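Local coordinates for protein nuclear hormone receptor FTZ-F1 (Drosophila melanogaster, PDB 2XHS) that binds a Fushi tarazu peptide through its ligand-binding domain and, as a nuclear receptor of the NR5A group, probably acts as a transcription factor, at residues D74-L83 with V164-V173; W27-Q38 with L50-N58. One frame throughout, in Å; residues are numbered along the deposited sequence.

How the contacts relate
Contact 1 (74-83 with 164-173) and contact 2 (27-38 with 50-58) do not touch: their centres are 29 Å apart and their nearest atoms about 13 Å. They follow one another along the chain, and helix 47-67 of contact 2 is succeeded by helix 77-102 of contact 1. Contact 1 borders the bound peptide, which Val77, Asp78, Gln80 and Met81 meet. Contact 2 is linked to this region through helix 47-67, whose Asp56 OD1 accepts a hydrogen bond from the backbone N of Leu235. In nuclear receptors the counterparts of helix 47-67, the start of 77-102 and helix 234-240 usually frame the coactivator groove.

Contact 1 (D74-L83 with V164-V173); sequences DLKVDDQMKL and VRGIVNRKTV
Lys82 and Asp79, one helical turn apart at the start of helix 77-102, face the loop that leads into helix 170-191. Along Lys82, CB lies near the CG1 of Ile167, CD passes the carbonyl oxygen of Arg165 at 3.7 Å, and CE comes near the O of Gly166. The chain then bends at its last torsion (chi4 105°), which brings NZ to a hydrogen bond of 2.9 Å with Gly166 O; NZ stands above that carbonyl plane instead of on a lone pair. Gly166 sits at the third position of the type II turn from Val164 to Ile167, where positive phi favours glycine. A long salt bridge joins the same NZ to Asp79.

Asp79, on a short side chain, turns both carboxylate oxygens to two consecutive backbone N-H groups. OD2 takes Asn169 N at 2.9 Å on its syn lone pair, nearly straight at 169°, while OD1 accepts a weak bond from Val168 N at 3.0 Å. With an alanine here, these two N-H groups would probably lose their shared acceptor and Lys82 its nearby negative charge, leaving the loop freer to shift.

Beside this polar row, Leu83 CD2 meets Ile167 CD1 at 3.5 Å, the two branched chains set roughly at right angles, and Leu75 CD1 faces Val173 CG2 at 4.4 Å. The contact thus ties the first turns of helix 77-102 to the lead-in and first turn of helix 170-191, where Asn169 is the N-cap residue, while Val77, Gln80 and Met81 of helix 77-102 pack on the bound peptide.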
loop_
_atom_site.group_PDB
_atom_site.type_symbol
_atom_site.label_atom_id
_atom_site.label_comp_id
_atom_site.label_asym_id
_atom_site.label_seq_id
_atom_site.Cartn_x
_atom_site.Cartn_y
_atom_site.Cartn_z
ATOM N N ASP A 74 -20.378 1.387 -1.816
ATOM C CA ASP A 74 -21.564 0.753 -1.325
ATOM C C ASP A 74 -21.455 0.562 0.138
ATOM O O ASP A 74 -22.199 -0.176 0.728
ATOM C CB ASP A 74 -21.707 -0.593 -1.975
ATOM C CG ASP A 74 -21.774 -0.491 -3.442
ATOM O OD1 ASP A 74 -21.797 0.642 -3.930
ATOM O OD2 ASP A 74 -21.847 -1.529 -4.103
ATOM N N LEU A 75 -20.538 1.269 0.742
ATOM C CA LEU A 75 -20.254 1.040 2.120
ATOM C C LEU A 75 -20.397 2.267 2.947
ATOM O O LEU A 75 -20.148 3.362 2.494
ATOM C CB LEU A 75 -18.835 0.549 2.232
ATOM C CG LEU A 75 -18.749 -0.946 2.244
ATOM C CD1 LEU A 75 -17.347 -1.349 2.428
ATOM C CD2 LEU A 75 -19.562 -1.389 3.385
ATOM N N LYS A 76 -20.791 2.066 4.187
ATOM C CA LYS A 76 -20.888 3.157 5.116
ATOM C C LYS A 76 -19.568 3.514 5.726
ATOM O O LYS A 76 -18.677 2.717 5.831
ATOM C CB LYS A 76 -21.942 2.902 6.180
ATOM C CG LYS A 76 -23.310 3.396 5.755
ATOM C CD LYS A 76 -24.127 3.920 6.924
ATOM C CE LYS A 76 -25.501 4.390 6.490
ATOM N NZ LYS A 76 -26.194 5.074 7.600
ATOM N N VAL A 77 -19.466 4.740 6.158
ATOM C CA VAL A 77 -18.215 5.228 6.592
ATOM C C VAL A 77 -17.703 4.445 7.727
ATOM O O VAL A 77 -16.548 4.169 7.799
ATOM C CB VAL A 77 -18.340 6.624 7.044
ATOM C CG1 VAL A 77 -17.063 7.042 7.655
ATOM C CG2 VAL A 77 -18.651 7.482 5.879
ATOM N N ASP A 78 -18.550 4.057 8.637
ATOM C CA ASP A 78 -18.023 3.407 9.795
ATOM C C ASP A 78 -17.320 2.180 9.356
ATOM O O ASP A 78 -16.297 1.838 9.874
ATOM C CB ASP A 78 -19.133 3.043 10.752
ATOM C CG ASP A 78 -19.540 4.181 11.611
ATOM O OD1 ASP A 78 -19.383 5.329 11.202
ATOM O OD2 ASP A 78 -20.024 3.926 12.709
ATOM N N ASP A 79 -17.917 1.483 8.422
ATOM C CA ASP A 79 -17.337 0.284 7.882
ATOM C C ASP A 79 -16.074 0.536 7.095
ATOM O O ASP A 79 -15.131 -0.199 7.180
ATOM C CB ASP A 79 -18.365 -0.430 7.028
ATOM C CG ASP A 79 -19.083 -1.510 7.775
ATOM O OD1 ASP A 79 -18.598 -1.921 8.829
ATOM O OD2 ASP A 79 -20.130 -1.958 7.306
ATOM N N GLN A 80 -16.078 1.578 6.298
ATOM C CA GLN A 80 -14.922 1.902 5.527
ATOM C C GLN A 80 -13.798 2.245 6.432
ATOM O O GLN A 80 -12.697 1.879 6.199
ATOM C CB GLN A 80 -15.200 3.101 4.666
ATOM C CG GLN A 80 -16.495 3.058 3.998
ATOM C CD GLN A 80 -16.660 4.206 3.105
ATOM O OE1 GLN A 80 -16.234 5.283 3.406
ATOM N NE2 GLN A 80 -17.306 3.997 2.011
HETATM N N MSE A 81 -14.084 2.973 7.483
HETATM C CA MSE A 81 -13.039 3.377 8.378
HETATM C C MSE A 81 -12.390 2.181 8.978
HETATM O O MSE A 81 -11.219 2.120 9.095
HETATM C CB MSE A 81 -13.630 4.207 9.484
HETATM C CG MSE A 81 -14.098 5.530 9.039
HETATM SE SE MSE A 81 -14.738 6.496 10.490
HETATM C CE MSE A 81 -13.265 6.377 11.575
ATOM N N LYS A 82 -13.157 1.207 9.373
ATOM C CA LYS A 82 -12.583 0.045 9.981
ATOM C C LYS A 82 -11.690 -0.731 9.072
ATOM O O LYS A 82 -10.712 -1.277 9.495
ATOM C CB LYS A 82 -13.686 -0.848 10.481
ATOM C CG LYS A 82 -14.443 -0.258 11.619
ATOM C CD LYS A 82 -15.342 -1.273 12.219
ATOM C CE LYS A 82 -16.436 -0.622 13.007
ATOM N NZ LYS A 82 -17.700 -0.714 12.247
ATOM N N LEU A 83 -12.069 -0.833 7.821
ATOM C CA LEU A 83 -11.281 -1.551 6.858
ATOM C C LEU A 83 -9.970 -0.903 6.604
ATOM O O LEU A 83 -8.982 -1.554 6.510
ATOM C CB LEU A 83 -12.037 -1.655 5.559
ATOM C CG LEU A 83 -13.176 -2.637 5.457
ATOM C CD1 LEU A 83 -13.792 -2.397 4.165
ATOM C CD2 LEU A 83 -12.647 -3.992 5.496
ATOM N N VAL A 164 -13.032 -8.800 9.693
ATOM C CA VAL A 164 -12.446 -7.658 10.318
ATOM C C VAL A 164 -13.398 -7.302 11.385
ATOM O O VAL A 164 -14.577 -7.257 11.171
ATOM C CB VAL A 164 -12.284 -6.503 9.337
ATOM C CG1 VAL A 164 -11.744 -5.308 10.013
ATOM C CG2 VAL A 164 -11.377 -6.901 8.219
ATOM N N ARG A 165 -12.878 -7.061 12.558
ATOM C CA ARG A 165 -13.732 -6.883 13.682
ATOM C C ARG A 165 -14.624 -5.683 13.571
ATOM O O ARG A 165 -14.194 -4.600 13.267
ATOM C CB ARG A 165 -12.871 -6.782 14.923
ATOM C CG ARG A 165 -13.288 -7.657 16.076
ATOM C CD ARG A 165 -13.823 -6.828 17.209
ATOM N NE ARG A 165 -13.131 -7.115 18.454
ATOM C CZ ARG A 165 -13.058 -6.263 19.465
ATOM N NH1 ARG A 165 -13.645 -5.087 19.368
ATOM N NH2 ARG A 165 -12.402 -6.581 20.565
ATOM N N GLY A 166 -15.894 -5.919 13.836
ATOM C CA GLY A 166 -16.891 -4.884 13.905
ATOM C C GLY A 166 -17.565 -4.416 12.655
ATOM O O GLY A 166 -18.305 -3.471 12.690
ATOM N N ILE A 167 -17.326 -5.070 11.548
ATOM C CA ILE A 167 -17.915 -4.582 10.346
ATOM C C ILE A 167 -19.322 -5.050 10.217
ATOM O O ILE A 167 -19.582 -6.225 10.264
ATOM C CB ILE A 167 -17.169 -5.075 9.178
ATOM C CG1 ILE A 167 -16.339 -3.940 8.616
ATOM C CG2 ILE A 167 -18.124 -5.552 8.180
ATOM C CD1 ILE A 167 -15.220 -4.387 7.806
ATOM N N VAL A 168 -20.234 -4.096 10.115
ATOM C CA VAL A 168 -21.650 -4.369 9.952
ATOM C C VAL A 168 -22.135 -4.987 8.655
ATOM O O VAL A 168 -22.858 -5.959 8.655
ATOM C CB VAL A 168 -22.413 -3.068 10.091
ATOM C CG1 VAL A 168 -23.821 -3.254 9.679
ATOM C CG2 VAL A 168 -22.355 -2.617 11.488
ATOM N N ASN A 169 -21.816 -4.362 7.543
ATOM C CA ASN A 169 -22.251 -4.883 6.273
ATOM C C ASN A 169 -21.285 -5.893 5.720
ATOM O O ASN A 169 -20.660 -5.664 4.725
ATOM C CB ASN A 169 -22.434 -3.752 5.292
ATOM C CG ASN A 169 -22.941 -4.225 3.990
ATOM O OD1 ASN A 169 -23.373 -3.447 3.154
ATOM N ND2 ASN A 169 -22.892 -5.518 3.799
ATOM N N ARG A 170 -21.190 -7.028 6.374
ATOM C CA ARG A 170 -20.236 -8.056 6.031
ATOM C C ARG A 170 -20.390 -8.633 4.671
ATOM O O ARG A 170 -19.440 -9.073 4.088
ATOM C CB ARG A 170 -20.329 -9.204 7.001
ATOM C CG ARG A 170 -19.526 -9.028 8.221
ATOM C CD ARG A 170 -18.827 -10.296 8.540
ATOM N NE ARG A 170 -17.694 -10.042 9.406
ATOM C CZ ARG A 170 -17.680 -10.301 10.701
ATOM N NH1 ARG A 170 -18.744 -10.844 11.279
ATOM N NH2 ARG A 170 -16.597 -10.029 11.411
ATOM N N LYS A 171 -21.606 -8.704 4.185
ATOM C CA LYS A 171 -21.820 -9.365 2.936
ATOM C C LYS A 171 -21.110 -8.690 1.821
ATOM O O LYS A 171 -20.472 -9.325 1.027
ATOM C CB LYS A 171 -23.303 -9.380 2.621
ATOM C CG LYS A 171 -24.117 -10.071 3.655
ATOM C CD LYS A 171 -25.494 -10.409 3.133
ATOM C CE LYS A 171 -26.385 -10.990 4.225
ATOM N NZ LYS A 171 -27.447 -11.853 3.649
ATOM N N THR A 172 -21.218 -7.386 1.757
ATOM C CA THR A 172 -20.644 -6.688 0.650
ATOM C C THR A 172 -19.168 -6.907 0.605
ATOM O O THR A 172 -18.603 -7.090 -0.437
ATOM C CB THR A 172 -20.889 -5.233 0.790
ATOM O OG1 THR A 172 -22.274 -5.034 1.012
ATOM C CG2 THR A 172 -20.509 -4.530 -0.451
ATOM N N VAL A 173 -18.535 -6.869 1.747
ATOM C CA VAL A 173 -17.118 -7.058 1.802
ATOM C C VAL A 173 -16.746 -8.431 1.353
ATOM O O VAL A 173 -15.825 -8.614 0.609
ATOM C CB VAL A 173 -16.654 -6.878 3.221
ATOM C CG1 VAL A 173 -15.209 -7.120 3.327
ATOM C CG2 VAL A 173 -16.955 -5.501 3.665
#

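Contact 2 (W27-Q38 with L50-N58)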
loop_
_atom_site.group_PDB
_atom_site.type_symbol
_atom_site.label_atom_id
_atom_site.label_comp_id
_atom_site.label_asym_id
_atom_site.label_seq_id
_atom_site.Cartn_x
_atom_site.Cartn_y
_atom_site.Cartn_z
ATOM N N TRP A 27 1.944 9.212 -7.818
ATOM C CA TRP A 27 2.569 8.770 -6.614
ATOM C C TRP A 27 3.997 9.161 -6.518
ATOM O O TRP A 27 4.421 9.647 -5.522
ATOM C CB TRP A 27 2.528 7.270 -6.595
ATOM C CG TRP A 27 2.847 6.687 -5.308
ATOM C CD1 TRP A 27 1.992 6.447 -4.312
ATOM C CD2 TRP A 27 4.115 6.241 -4.867
ATOM N NE1 TRP A 27 2.632 5.880 -3.268
ATOM C CE2 TRP A 27 3.946 5.740 -3.589
ATOM C CE3 TRP A 27 5.377 6.214 -5.432
ATOM C CZ2 TRP A 27 4.977 5.223 -2.869
ATOM C CZ3 TRP A 27 6.388 5.718 -4.716
ATOM C CH2 TRP A 27 6.194 5.221 -3.453
ATOM N N GLN A 28 4.772 8.884 -7.536
ATOM C CA GLN A 28 6.150 9.294 -7.541
ATOM C C GLN A 28 6.256 10.791 -7.569
ATOM O O GLN A 28 7.142 11.356 -6.995
ATOM C CB GLN A 28 6.925 8.657 -8.691
ATOM C CG GLN A 28 8.274 9.299 -8.959
ATOM C CD GLN A 28 9.247 8.383 -9.639
ATOM O OE1 GLN A 28 10.031 8.800 -10.485
ATOM N NE2 GLN A 28 9.214 7.123 -9.267
ATOM N N THR A 29 5.370 11.447 -8.279
ATOM C CA THR A 29 5.461 12.873 -8.330
ATOM C C THR A 29 5.242 13.461 -6.984
ATOM O O THR A 29 5.962 14.318 -6.552
ATOM C CB THR A 29 4.405 13.437 -9.202
ATOM O OG1 THR A 29 4.482 12.810 -10.467
ATOM C CG2 THR A 29 4.648 14.851 -9.395
ATOM N N GLN A 30 4.215 12.992 -6.326
ATOM C CA GLN A 30 3.883 13.491 -5.039
ATOM C C GLN A 30 5.009 13.224 -4.125
ATOM O O GLN A 30 5.244 13.967 -3.229
ATOM C CB GLN A 30 2.678 12.767 -4.508
ATOM C CG GLN A 30 1.404 13.515 -4.616
ATOM C CD GLN A 30 0.271 12.664 -4.200
ATOM O OE1 GLN A 30 0.468 11.651 -3.555
ATOM N NE2 GLN A 30 -0.924 13.042 -4.581
ATOM N N LEU A 31 5.671 12.111 -4.295
ATOM C CA LEU A 31 6.704 11.781 -3.367
ATOM C C LEU A 31 7.884 12.692 -3.384
ATOM O O LEU A 31 8.299 13.167 -2.371
ATOM C CB LEU A 31 7.167 10.371 -3.649
ATOM C CG LEU A 31 8.097 9.865 -2.584
ATOM C CD1 LEU A 31 8.852 8.737 -3.092
ATOM C CD2 LEU A 31 8.990 10.976 -2.328
ATOM N N PHE A 32 8.475 12.875 -4.536
ATOM C CA PHE A 32 9.614 13.740 -4.653
ATOM C C PHE A 32 9.261 15.185 -4.457
ATOM O O PHE A 32 10.072 15.978 -4.067
ATOM C CB PHE A 32 10.374 13.437 -5.920
ATOM C CG PHE A 32 10.981 12.088 -5.914
ATOM C CD1 PHE A 32 12.152 11.855 -5.285
ATOM C CD2 PHE A 32 10.365 11.055 -6.504
ATOM C CE1 PHE A 32 12.688 10.641 -5.271
ATOM C CE2 PHE A 32 10.919 9.843 -6.479
ATOM C CZ PHE A 32 12.072 9.643 -5.860
ATOM N N ALA A 33 8.031 15.536 -4.733
ATOM C CA ALA A 33 7.622 16.896 -4.535
ATOM C C ALA A 33 7.683 17.291 -3.091
ATOM O O ALA A 33 8.127 18.354 -2.764
ATOM C CB ALA A 33 6.265 17.061 -5.020
ATOM N N LEU A 34 7.168 16.442 -2.224
ATOM C CA LEU A 34 7.204 16.687 -0.809
ATOM C C LEU A 34 8.631 16.669 -0.369
ATOM O O LEU A 34 9.075 17.510 0.359
ATOM C CB LEU A 34 6.424 15.597 -0.108
ATOM C CG LEU A 34 6.123 15.593 1.374
ATOM C CD1 LEU A 34 4.953 14.778 1.584
ATOM C CD2 LEU A 34 7.227 14.953 2.043
ATOM N N LEU A 35 9.381 15.715 -0.855
ATOM C CA LEU A 35 10.746 15.602 -0.424
ATOM C C LEU A 35 11.504 16.832 -0.796
ATOM O O LEU A 35 12.324 17.282 -0.054
ATOM C CB LEU A 35 11.415 14.415 -1.078
ATOM C CG LEU A 35 11.353 13.014 -0.527
ATOM C CD1 LEU A 35 12.101 12.175 -1.450
ATOM C CD2 LEU A 35 11.981 12.948 0.777
ATOM N N GLN A 36 11.285 17.358 -1.979
ATOM C CA GLN A 36 11.959 18.580 -2.330
ATOM C C GLN A 36 11.487 19.718 -1.498
ATOM O O GLN A 36 12.248 20.437 -0.943
ATOM C CB GLN A 36 11.679 18.917 -3.773
ATOM C CG GLN A 36 12.152 20.266 -4.177
ATOM C CD GLN A 36 13.639 20.381 -4.142
ATOM O OE1 GLN A 36 14.331 19.439 -3.809
ATOM N NE2 GLN A 36 14.141 21.541 -4.477
ATOM N N LYS A 37 10.203 19.868 -1.370
ATOM C CA LYS A 37 9.705 20.983 -0.620
ATOM C C LYS A 37 10.149 20.939 0.805
ATOM O O LYS A 37 10.404 21.951 1.399
ATOM C CB LYS A 37 8.205 21.031 -0.681
ATOM C CG LYS A 37 7.625 21.921 0.321
ATOM C CD LYS A 37 6.193 22.167 0.041
ATOM C CE LYS A 37 5.612 23.063 1.071
ATOM N NZ LYS A 37 4.184 23.263 0.812
ATOM N N GLN A 38 10.207 19.767 1.380
ATOM C CA GLN A 38 10.581 19.686 2.761
ATOM C C GLN A 38 12.022 19.935 3.019
ATOM O O GLN A 38 12.409 20.133 4.129
ATOM C CB GLN A 38 10.174 18.360 3.369
ATOM C CG GLN A 38 8.696 18.164 3.512
ATOM C CD GLN A 38 8.023 19.258 4.248
ATOM O OE1 GLN A 38 8.164 19.372 5.439
ATOM N NE2 GLN A 38 7.258 20.053 3.552
ATOM N N LEU A 50 10.675 13.034 8.476
ATOM C CA LEU A 50 10.377 13.166 7.071
ATOM C C LEU A 50 9.726 11.935 6.531
ATOM O O LEU A 50 8.778 11.996 5.805
ATOM C CB LEU A 50 11.659 13.406 6.324
ATOM C CG LEU A 50 11.718 14.460 5.233
ATOM C CD1 LEU A 50 12.899 14.220 4.390
ATOM C CD2 LEU A 50 10.507 14.450 4.409
HETATM N N MSE A 51 10.222 10.799 6.937
HETATM C CA MSE A 51 9.695 9.571 6.459
HETATM C C MSE A 51 8.265 9.514 6.846
HETATM O O MSE A 51 7.454 9.059 6.109
HETATM C CB MSE A 51 10.436 8.425 7.095
HETATM C CG MSE A 51 10.059 7.118 6.553
HETATM SE SE MSE A 51 10.538 5.804 7.701
HETATM C CE MSE A 51 9.134 5.956 8.899
ATOM N N CYS A 52 7.970 9.974 8.038
ATOM C CA CYS A 52 6.628 10.020 8.560
ATOM C C CYS A 52 5.764 10.946 7.782
ATOM O O CYS A 52 4.587 10.735 7.673
ATOM C CB CYS A 52 6.618 10.404 10.013
ATOM S SG CYS A 52 7.029 9.125 11.099
ATOM N N LYS A 53 6.347 12.016 7.293
ATOM C CA LYS A 53 5.621 12.958 6.501
ATOM C C LYS A 53 5.170 12.343 5.230
ATOM O O LYS A 53 4.103 12.600 4.753
ATOM C CB LYS A 53 6.484 14.162 6.229
ATOM C CG LYS A 53 6.087 15.326 7.050
ATOM C CD LYS A 53 6.837 16.542 6.709
ATOM C CE LYS A 53 7.893 16.808 7.715
ATOM N NZ LYS A 53 8.310 18.208 7.651
ATOM N N VAL A 54 6.041 11.551 4.650
ATOM C CA VAL A 54 5.753 10.870 3.426
ATOM C C VAL A 54 4.661 9.891 3.644
ATOM O O VAL A 54 3.733 9.835 2.900
ATOM C CB VAL A 54 6.961 10.107 2.975
ATOM C CG1 VAL A 54 6.658 9.342 1.773
ATOM C CG2 VAL A 54 8.038 11.034 2.678
ATOM N N LEU A 55 4.772 9.126 4.700
ATOM C CA LEU A 55 3.795 8.140 5.040
ATOM C C LEU A 55 2.480 8.769 5.317
ATOM O O LEU A 55 1.465 8.257 4.972
ATOM C CB LEU A 55 4.239 7.401 6.268
ATOM C CG LEU A 55 5.454 6.526 6.150
ATOM C CD1 LEU A 55 5.809 6.062 7.480
ATOM C CD2 LEU A 55 5.153 5.387 5.299
ATOM N N ASP A 56 2.498 9.906 5.957
ATOM C CA ASP A 56 1.273 10.567 6.229
ATOM C C ASP A 56 0.609 10.891 4.930
ATOM O O ASP A 56 -0.552 10.685 4.762
ATOM C CB ASP A 56 1.552 11.849 6.992
ATOM C CG ASP A 56 0.343 12.374 7.701
ATOM O OD1 ASP A 56 -0.389 11.569 8.231
ATOM O OD2 ASP A 56 0.110 13.579 7.717
ATOM N N GLN A 57 1.350 11.408 3.993
ATOM C CA GLN A 57 0.779 11.765 2.729
ATOM C C GLN A 57 0.253 10.555 2.042
ATOM O O GLN A 57 -0.755 10.585 1.409
ATOM C CB GLN A 57 1.850 12.391 1.881
ATOM C CG GLN A 57 1.406 12.921 0.565
ATOM C CD GLN A 57 2.547 13.454 -0.246
ATOM O OE1 GLN A 57 3.544 12.788 -0.438
ATOM N NE2 GLN A 57 2.405 14.661 -0.727
ATOM N N ASN A 58 0.968 9.468 2.164
ATOM C CA ASN A 58 0.604 8.265 1.481
ATOM C C ASN A 58 -0.723 7.825 1.944
ATOM O O ASN A 58 -1.527 7.349 1.200
ATOM C CB ASN A 58 1.591 7.170 1.796
ATOM C CG ASN A 58 2.808 7.258 0.979
ATOM O OD1 ASN A 58 2.884 8.051 0.083
ATOM N ND2 ASN A 58 3.761 6.430 1.261
#
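The indole of Trp27 and the amide of Asn58 meet obliquely, their planes 23° apart, with Asn58 OD1 lying 4.0 Å from Trp27 NE1; the indole also stacks on the ring of His99 in helix 77-102. One turn further on, the amide of Gln57 lies beside CB and CG of Gln30, the two side chains crossing at a slant.

At the centre, Leu34 is a knob in a hole formed by Leu50, Lys53, Val54 and Gln57. With CG anti to the backbone N (chi1 -174°), its two methyls divide the work: CD2 reaches Val54 CG2 and Leu50 CD2, each at 4.1 Å, while CD1 rests against the amide end of Gln57, which arrives from the opposite direction on an extended chain. A branched leucine fills such a hole well. Leu35 CD2 continues the apolar strip by meeting Leu50 CD1 at 3.9 Å, nearly at right angles, and Phe117 of strand 116-118 covers both residues.

Lys53 bends at chi3 and hands its ammonium to Gln38 OE1. This hydrogen bond is modelled at 2.5 Å, too short to be trusted as a length at this resolution.

The segments 27-38 and 50-58 run in roughly opposite senses, their N-to-C directions 143° apart and their axes 10.3 Å apart at closest approach. Leucine and valine supply the grip in the middle, where the Gln57 amide itself lies against a Leu34 methyl, whereas Lys53 and Gln38 pair their polar ends at the margin. The chemistry therefore implies apolar helix-to-helix packing that admits one amide and is closed at one end by a polar pair.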